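Local structure of predicted ATPase of the ABC class (5D6A) at residues 77-80 and 84-87. The protein is a predicted ATPase of the ABC class that binds the ATP analogue AMP-PNP and presumably hydrolyses ATP, though its cellular role is not established. Numbering follows the deposited sequence.
Sequences RAWS and LSWL
The CA atoms come nearest at W79 and S85, 5.3 Å apart. The chain leaves its strand with extended torsions at R77 and A78, turns at W79, and enters a 3-10 segment that begins at S85 and runs on past L87, its first turn closed by L87 N donating to L84 O at 3.1 Å. W79 supplies about half of the 192 Å² buried between the segments. Its CG lies beside the backbone N (chi1 -65°), which directs the six-membered ring to the returning chain: CZ3 sits 3.2 Å from L84 O, reached obliquely, and 4.1 Å from L84 CB. L87 CD1 meets the ring at its edge, near the ring plane, 4.3 Å from CZ3. One water links the segments, donating to W79 O over 3.1 Å and hydrogen-bonding S85 OG at 2.7 Å. W79 O is also hydrogen-bonded to T82 OG1 of the intervening loop, so two partners grip this carbonyl. The indole nitrogen is satisfied by T134 O, and F133 meets the ring with planes inclined at about 55°. The turn after strand 71-78 thus packs against the 3-10 segment, while W79 is backbone hydrogen-bonded to E136, just before strand 137-144, and L87 reaches F94 and A98 of helix 92-109.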
loop_
_atom_site.group_PDB
_atom_site.type_symbol
_atom_site.label_atom_id
_atom_site.label_comp_id
_atom_site.label_asym_id
_atom_site.label_seq_id
_atom_site.Cartn_x
_atom_site.Cartn_y
_atom_site.Cartn_z
ATOM N N ARG A 77 3.130 -35.054 -18.731
ATOM C CA ARG A 77 3.995 -35.725 -19.695
ATOM C C ARG A 77 5.027 -36.609 -19.014
ATOM O O ARG A 77 5.851 -36.115 -18.248
ATOM C CB ARG A 77 4.744 -34.724 -20.563
ATOM C CG ARG A 77 3.872 -33.854 -21.442
ATOM C CD ARG A 77 4.665 -33.466 -22.673
ATOM N NE ARG A 77 4.915 -34.642 -23.513
ATOM C CZ ARG A 77 5.709 -34.666 -24.582
ATOM N NH1 ARG A 77 5.853 -35.793 -25.271
ATOM N NH2 ARG A 77 6.367 -33.578 -24.965
ATOM N N ALA A 78 4.997 -37.905 -19.321
ATOM C CA ALA A 78 5.942 -38.864 -18.749
ATOM C C ALA A 78 7.357 -38.589 -19.252
ATOM O O ALA A 78 7.541 -38.213 -20.406
ATOM C CB ALA A 78 5.524 -40.284 -19.098
ATOM N N TRP A 79 8.348 -38.794 -18.385
ATOM C CA TRP A 79 9.758 -38.537 -18.725
ATOM C C TRP A 79 10.270 -39.234 -19.992
ATOM O O TRP A 79 11.227 -38.767 -20.611
ATOM C CB TRP A 79 10.678 -38.929 -17.563
ATOM C CG TRP A 79 10.498 -38.122 -16.324
ATOM C CD1 TRP A 79 9.860 -38.502 -15.182
ATOM C CD2 TRP A 79 10.963 -36.788 -16.100
ATOM N NE1 TRP A 79 9.899 -37.487 -14.257
ATOM C CE2 TRP A 79 10.571 -36.422 -14.798
ATOM C CE3 TRP A 79 11.673 -35.864 -16.876
ATOM C CZ2 TRP A 79 10.866 -35.173 -14.251
ATOM C CZ3 TRP A 79 11.964 -34.621 -16.333
ATOM C CH2 TRP A 79 11.562 -34.290 -15.033
ATOM N N SER A 80 9.654 -40.350 -20.366
ATOM C CA SER A 80 10.091 -41.105 -21.544
ATOM C C SER A 80 9.934 -40.338 -22.856
ATOM O O SER A 80 10.770 -40.454 -23.755
ATOM C CB SER A 80 9.306 -42.413 -21.645
ATOM O OG SER A 80 9.455 -43.179 -20.466
ATOM N N LEU A 84 14.248 -35.593 -21.103
ATOM C CA LEU A 84 14.766 -34.797 -19.989
ATOM C C LEU A 84 14.819 -35.602 -18.685
ATOM O O LEU A 84 14.832 -35.027 -17.595
ATOM C CB LEU A 84 13.895 -33.548 -19.789
ATOM C CG LEU A 84 13.830 -32.553 -20.953
ATOM C CD1 LEU A 84 12.780 -31.485 -20.698
ATOM C CD2 LEU A 84 15.190 -31.916 -21.202
ATOM N N SER A 85 14.860 -36.929 -18.800
ATOM C CA SER A 85 14.911 -37.807 -17.625
ATOM C C SER A 85 16.155 -37.543 -16.781
ATOM O O SER A 85 16.129 -37.692 -15.558
ATOM C CB SER A 85 14.890 -39.276 -18.050
ATOM O OG SER A 85 13.707 -39.581 -18.764
ATOM N N TRP A 86 17.240 -37.161 -17.448
ATOM C CA TRP A 86 18.502 -36.864 -16.774
ATOM C C TRP A 86 18.364 -35.795 -15.678
ATOM O O TRP A 86 19.151 -35.780 -14.729
ATOM C CB TRP A 86 19.556 -36.442 -17.801
ATOM C CG TRP A 86 19.167 -35.237 -18.594
ATOM C CD1 TRP A 86 18.388 -35.206 -19.714
ATOM C CD2 TRP A 86 19.542 -33.885 -18.328
ATOM N NE1 TRP A 86 18.252 -33.916 -20.161
ATOM C CE2 TRP A 86 18.951 -33.083 -19.328
ATOM C CE3 TRP A 86 20.325 -33.270 -17.342
ATOM C CZ2 TRP A 86 19.116 -31.699 -19.372
ATOM C CZ3 TRP A 86 20.488 -31.896 -17.387
ATOM C CH2 TRP A 86 19.885 -31.124 -18.395
ATOM N N LEU A 87 17.369 -34.914 -15.806
ATOM C CA LEU A 87 17.128 -33.856 -14.807
ATOM C C LEU A 87 16.865 -34.411 -13.407
ATOM O O LEU A 87 17.169 -33.756 -12.412
ATOM C CB LEU A 87 15.939 -32.971 -15.210
ATOM C CG LEU A 87 16.074 -32.058 -16.430
ATOM C CD1 LEU A 87 14.750 -31.378 -16.727
ATOM C CD2 LEU A 87 17.160 -31.018 -16.215
HETATM O O HOH W 1 14.220 -38.936 -21.314
#